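Local coordinates for putative NADH-flavin reductase (Streptococcus pneumoniae TIGR4, PDB 4R01) that probably binds NAD(P)H through a Rossmann-type fold and may use it to reduce flavin, at the interface of chains A and B and the interface of chains B and C. Numbering follows the deposited sequence. Chains: chain A/B/C, putative NADH-flavin reductase.

Chain B carries the middle of this cluster, touching chain A in contacts 1 and 2 and chain C in contact 3. Contacts 1 and 2 have C-alpha centres about 9 Å apart and share B:Pro126, at the start of helix 125-138. Contact 1 is a mainly apolar patch, whereas contact 2 adds a salt bridge and a water bridge from the same helix. Contact 3 lies about 12 Å from contact 1, sharing B:Glu123, and about 11 Å from contact 2. The short segment 121-126 thus serves two neighbouring chains, which may couple the A-B and B-C pairings within the deposited tetramer.

Contact 1: the interface of chains A and B. Residues chain A 123-124, 127; chain B 69-71, 74, 123, 126-127.
An apolar patch between two copies of the protein joins chains A and B, and it may help hold them together in the deposited tetramer; the A-B interface as a whole is not an exact two-fold. A:Phe124, in the 3-10 helix 122-124, is its central group. Its ring brings one edge to B:Tyr69, whose CB lies in the ring plane, 3.7 Å from A:Phe124 CE1. The backbone oxygen of B:Tyr69 also nears that ring, 3.4 Å from A:Phe124 CD1. Further round the rim, A:Phe124 CE2 packs 3.9 Å from B:Pro126 CB. A flat, rigid aromatic suits this place because it can touch a tyrosine and a proline at once. The tyrosine ring offers a face to the other neighbour: A:Glu123 CB sits 3.4 Å above its plane, displaced toward the rim, in a CH-pi contact. With CG of B:Tyr69 opposite the carbonyl carbon (chi1 -46°), the ring extends beneath the glutamate stem. A:Glu123 is poorly ordered, so its carboxylate position carries little weight. At the other end, A:Leu127 CD2 meets B:Pro71 CD at 3.9 Å, the two side chains reaching toward each other. The same leucine methyl lies 4.1 Å from the B:Thr70 methyl, CG2. Leucine's branched end lets one methyl touch both. The patch thus buries hydrocarbon from the 3-10 helix 122-124 and the start of helix 125-138 of chain A, probably stabilising this subunit pairing.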
loop_
_atom_site.group_PDB
_atom_site.type_symbol
_atom_site.label_atom_id
_atom_site.label_comp_id
_atom_site.label_asym_id
_atom_site.label_seq_id
_atom_site.Cartn_x
_atom_site.Cartn_y
_atom_site.Cartn_z
ATOM N N GLU A 123 -6.591 -14.488 8.709
ATOM C CA GLU A 123 -7.676 -14.494 9.685
ATOM C C GLU A 123 -8.979 -13.913 9.134
ATOM O O GLU A 123 -10.045 -14.110 9.715
ATOM C CB GLU A 123 -7.262 -13.728 10.944
ATOM C CG GLU A 123 -6.010 -14.264 11.625
ATOM C CD GLU A 123 -4.732 -13.654 11.076
ATOM O OE1 GLU A 123 -4.811 -12.880 10.097
ATOM O OE2 GLU A 123 -3.648 -13.945 11.626
ATOM N N PHE A 124 -8.895 -13.201 8.016
ATOM C CA PHE A 124 -10.084 -12.608 7.414
ATOM C C PHE A 124 -10.698 -13.542 6.380
ATOM O O PHE A 124 -11.882 -13.438 6.058
ATOM C CB PHE A 124 -9.752 -11.262 6.763
ATOM C CG PHE A 124 -9.525 -10.146 7.745
ATOM C CD1 PHE A 124 -9.535 -10.385 9.112
ATOM C CD2 PHE A 124 -9.311 -8.852 7.298
ATOM C CE1 PHE A 124 -9.327 -9.359 10.013
ATOM C CE2 PHE A 124 -9.101 -7.819 8.194
ATOM C CZ PHE A 124 -9.111 -8.074 9.555
ATOM N N LEU A 127 -14.329 -15.617 6.876
ATOM C CA LEU A 127 -15.531 -14.806 6.707
ATOM C C LEU A 127 -15.647 -14.292 5.275
ATOM O O LEU A 127 -16.719 -14.345 4.674
ATOM C CB LEU A 127 -15.538 -13.630 7.685
ATOM C CG LEU A 127 -16.697 -12.644 7.513
ATOM C CD1 LEU A 127 -18.039 -13.357 7.660
ATOM C CD2 LEU A 127 -16.587 -11.488 8.499
ATOM N N TYR B 69 -11.179 -10.892 14.573
ATOM C CA TYR B 69 -10.903 -10.697 13.155
ATOM C C TYR B 69 -12.152 -10.571 12.286
ATOM O O TYR B 69 -12.157 -10.987 11.129
ATOM C CB TYR B 69 -10.029 -11.847 12.654
ATOM C CG TYR B 69 -8.871 -12.153 13.579
ATOM C CD1 TYR B 69 -7.731 -11.359 13.582
ATOM C CD2 TYR B 69 -8.925 -13.227 14.461
ATOM C CE1 TYR B 69 -6.673 -11.629 14.431
ATOM C CE2 TYR B 69 -7.871 -13.505 15.314
ATOM C CZ TYR B 69 -6.748 -12.702 15.295
ATOM O OH TYR B 69 -5.697 -12.975 16.141
ATOM N N THR B 70 -13.210 -9.996 12.848
ATOM C CA THR B 70 -14.400 -9.654 12.076
ATOM C C THR B 70 -14.747 -8.194 12.348
ATOM O O THR B 70 -14.377 -7.661 13.395
ATOM C CB THR B 70 -15.607 -10.555 12.427
ATOM O OG1 THR B 70 -16.040 -10.282 13.766
ATOM C CG2 THR B 70 -15.241 -12.024 12.293
ATOM N N PRO B 71 -15.439 -7.537 11.401
ATOM C CA PRO B 71 -15.845 -6.140 11.601
ATOM C C PRO B 71 -16.601 -5.917 12.916
ATOM O O PRO B 71 -16.390 -4.889 13.562
ATOM C CB PRO B 71 -16.750 -5.866 10.396
ATOM C CG PRO B 71 -16.225 -6.769 9.335
ATOM C CD PRO B 71 -15.767 -8.016 10.045
ATOM N N LEU B 74 -13.662 -6.779 15.900
ATOM C CA LEU B 74 -12.405 -6.026 15.924
ATOM C C LEU B 74 -12.308 -4.996 17.067
ATOM O O LEU B 74 -11.241 -4.854 17.664
ATOM C CB LEU B 74 -12.174 -5.328 14.576
ATOM C CG LEU B 74 -11.464 -6.148 13.496
ATOM C CD1 LEU B 74 -11.521 -5.434 12.161
ATOM C CD2 LEU B 74 -10.022 -6.407 13.890
ATOM N N GLU B 123 -5.580 -3.329 3.233
ATOM C CA GLU B 123 -6.136 -4.544 3.822
ATOM C C GLU B 123 -5.611 -4.815 5.235
ATOM O O GLU B 123 -6.198 -5.605 5.975
ATOM C CB GLU B 123 -5.842 -5.752 2.926
ATOM C CG GLU B 123 -6.704 -5.840 1.671
ATOM C CD GLU B 123 -8.159 -6.172 1.969
ATOM O OE1 GLU B 123 -8.462 -6.589 3.108
ATOM O OE2 GLU B 123 -9.000 -6.023 1.059
ATOM N N PRO B 126 -7.803 -2.528 8.915
ATOM C CA PRO B 126 -8.776 -2.934 9.941
ATOM C C PRO B 126 -8.135 -3.422 11.242
ATOM O O PRO B 126 -8.461 -2.909 12.312
ATOM C CB PRO B 126 -9.541 -4.066 9.257
ATOM C CG PRO B 126 -9.533 -3.679 7.822
ATOM C CD PRO B 126 -8.194 -3.021 7.578
ATOM N N LEU B 127 -7.218 -4.379 11.148
ATOM C CA LEU B 127 -6.559 -4.909 12.336
ATOM C C LEU B 127 -5.564 -3.920 12.948
ATOM O O LEU B 127 -5.473 -3.802 14.170
ATOM C CB LEU B 127 -5.854 -6.225 12.007
ATOM C CG LEU B 127 -5.088 -6.891 13.150
ATOM C CD1 LEU B 127 -5.977 -7.061 14.375
ATOM C CD2 LEU B 127 -4.538 -8.235 12.702
#

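Contact 2: the interface of chains A and B. Residues chain A 154, 156, 181; chain B 126, 129.
B:Lys129 and A:Asp154 form a salt bridge across the A-B interface, linking helix 125-138 of one chain to strand 154-156 of the other. The ammonium nitrogen NZ of the lysine donates a hydrogen bond of 2.8 Å to the carboxylate oxygen OD2 of A:Asp154, meeting it nearly in line with the C-O bond. A bend in the lysine chain at chi3 (57°) turns its end toward the aspartate, and its CE lies 3.4 Å from the same OD2. Lysine suits the place because its long chain can carry a charge from the helix surface to the neighbouring subunit. Beside the ammonium group, the amide oxygen OE1 of A:Gln181 lies 3.5 Å from NZ and may favour its positive charge. The other aspartate oxygen serves a different partner. A:Asp154 OD1 is 2.9 Å from a water that also lies 2.8 Å from the backbone oxygen of B:Pro126, so the water bridges the chains. With CG opposite its backbone N (chi1 -164°), the short aspartate points its carboxylate at chain B, where one oxygen takes the lysine and the other the water. Together, the direct and water-mediated links probably steer chains A and B into register, adding polar specificity to their association.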
loop_
_atom_site.group_PDB
_atom_site.type_symbol
_atom_site.label_atom_id
_atom_site.label_comp_id
_atom_site.label_asym_id
_atom_site.label_seq_id
_atom_site.Cartn_x
_atom_site.Cartn_y
_atom_site.Cartn_z
ATOM N N ASP A 154 -12.405 -1.198 5.788
ATOM C CA ASP A 154 -12.485 -0.966 7.222
ATOM C C ASP A 154 -13.920 -0.601 7.597
ATOM O O ASP A 154 -14.374 0.516 7.351
ATOM C CB ASP A 154 -11.512 0.135 7.647
ATOM C CG ASP A 154 -11.271 0.152 9.144
ATOM O OD1 ASP A 154 -11.457 -0.898 9.795
ATOM O OD2 ASP A 154 -10.882 1.215 9.671
ATOM N N ILE A 156 -16.542 -0.079 10.502
ATOM C CA ILE A 156 -16.424 0.266 11.916
ATOM C C ILE A 156 -17.779 0.451 12.605
ATOM O O ILE A 156 -18.527 1.376 12.279
ATOM C CB ILE A 156 -15.586 1.551 12.092
ATOM C CG1 ILE A 156 -14.259 1.424 11.337
ATOM C CG2 ILE A 156 -15.338 1.835 13.561
ATOM C CD1 ILE A 156 -13.609 2.748 10.990
ATOM N N GLN A 181 -12.885 3.169 4.122
ATOM C CA GLN A 181 -13.469 2.947 5.441
ATOM C C GLN A 181 -14.890 3.489 5.479
ATOM O O GLN A 181 -15.242 4.362 4.688
ATOM C CB GLN A 181 -12.628 3.608 6.534
ATOM C CG GLN A 181 -12.599 5.127 6.446
ATOM C CD GLN A 181 -11.888 5.775 7.617
ATOM O OE1 GLN A 181 -10.663 5.733 7.717
ATOM N NE2 GLN A 181 -12.658 6.387 8.507
ATOM N N PRO B 126 -7.803 -2.528 8.915
ATOM C CA PRO B 126 -8.776 -2.934 9.941
ATOM C C PRO B 126 -8.135 -3.422 11.242
ATOM O O PRO B 126 -8.461 -2.909 12.312
ATOM C CB PRO B 126 -9.541 -4.066 9.257
ATOM C CG PRO B 126 -9.533 -3.679 7.822
ATOM C CD PRO B 126 -8.194 -3.021 7.578
ATOM N N LYS B 129 -5.507 -0.578 12.884
ATOM C CA LYS B 129 -6.184 0.515 13.569
ATOM C C LYS B 129 -6.813 0.038 14.875
ATOM O O LYS B 129 -6.788 0.754 15.878
ATOM C CB LYS B 129 -7.247 1.143 12.664
ATOM C CG LYS B 129 -6.673 1.982 11.530
ATOM C CD LYS B 129 -7.769 2.502 10.614
ATOM C CE LYS B 129 -8.802 3.307 11.387
ATOM N NZ LYS B 129 -9.946 3.706 10.523
HETATM O O HOH W 1 -10.705 -1.195 12.556
#

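Contact 3: the interface of chains B and C. Residues chain B 121-123; chain C 119.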
loop_
_atom_site.group_PDB
_atom_site.type_symbol
_atom_site.label_atom_id
_atom_site.label_comp_id
_atom_site.label_asym_id
_atom_site.label_seq_id
_atom_site.Cartn_x
_atom_site.Cartn_y
_atom_site.Cartn_z
ATOM N N PRO B 121 -0.536 -0.837 3.482
ATOM C CA PRO B 121 -1.543 -1.605 2.740
ATOM C C PRO B 121 -2.932 -1.491 3.356
ATOM O O PRO B 121 -3.097 -1.640 4.567
ATOM C CB PRO B 121 -1.017 -3.045 2.805
ATOM C CG PRO B 121 -0.016 -3.051 3.894
ATOM C CD PRO B 121 0.564 -1.686 3.964
ATOM N N GLU B 122 -3.916 -1.215 2.508
ATOM C CA GLU B 122 -5.276 -0.937 2.946
ATOM C C GLU B 122 -5.899 -2.119 3.683
ATOM O O GLU B 122 -6.643 -1.934 4.643
ATOM C CB GLU B 122 -6.144 -0.552 1.744
ATOM C CG GLU B 122 -7.464 0.105 2.108
ATOM C CD GLU B 122 -7.288 1.500 2.683
ATOM O OE1 GLU B 122 -6.204 2.096 2.497
ATOM O OE2 GLU B 122 -8.238 2.003 3.318
ATOM N N GLU B 123 -5.580 -3.329 3.233
ATOM C CA GLU B 123 -6.136 -4.544 3.822
ATOM C C GLU B 123 -5.611 -4.815 5.235
ATOM O O GLU B 123 -6.198 -5.605 5.975
ATOM C CB GLU B 123 -5.842 -5.752 2.926
ATOM C CG GLU B 123 -6.704 -5.840 1.671
ATOM C CD GLU B 123 -8.159 -6.172 1.969
ATOM O OE1 GLU B 123 -8.462 -6.589 3.108
ATOM O OE2 GLU B 123 -9.000 -6.023 1.059
ATOM N N ASP C 119 -2.948 -3.275 -2.491
ATOM C CA ASP C 119 -2.009 -3.156 -1.374
ATOM C C ASP C 119 -0.595 -2.809 -1.836
ATOM O O ASP C 119 0.278 -2.540 -1.011
ATOM C CB ASP C 119 -1.969 -4.447 -0.552
ATOM C CG ASP C 119 -3.211 -4.640 0.304
ATOM O OD1 ASP C 119 -3.894 -3.641 0.608
ATOM O OD2 ASP C 119 -3.495 -5.796 0.681
#
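This is a small polar contact between two copies of the protein, in which an aspartate of chain C caps the first turn of a 3-10 helix in chain B. The B-C interface is two-fold symmetric, so the contact has a twin with the chains exchanged, and the pair may help fix these subunits in the deposited tetramer. C:Asp119 has the most surface buried here. Its carboxylate oxygen OD1 accepts a hydrogen bond of 3.1 Å from the backbone N of B:Glu123, and the bond is nearly straight, 169° at the hydrogen. The donor comes from the syn side of the carboxylate, 24° out of its plane. Aspartate suits this role because its short side chain can place an acceptor close to backbone amides, and the helix start would probably favour its negative charge. The backbone N of B:Glu122 is also near OD1, but its N-H points away and makes no bond there. On chain C, CG of the aspartate stands opposite the carbonyl carbon (chi1 -74°), directing the carboxylate at this turn. B:Pro121 gives the cap an apolar wall: its CB lies 3.7 Å from C:Asp119 CG, and its rigid ring suits the approach to a helix start. The carboxylate of B:Glu123 bends away through chi2, its OE2 remaining 5.5 Å from C:Asp119 OD2, while its aliphatic CG comes to 3.4 Å from that same aspartate oxygen, OD2.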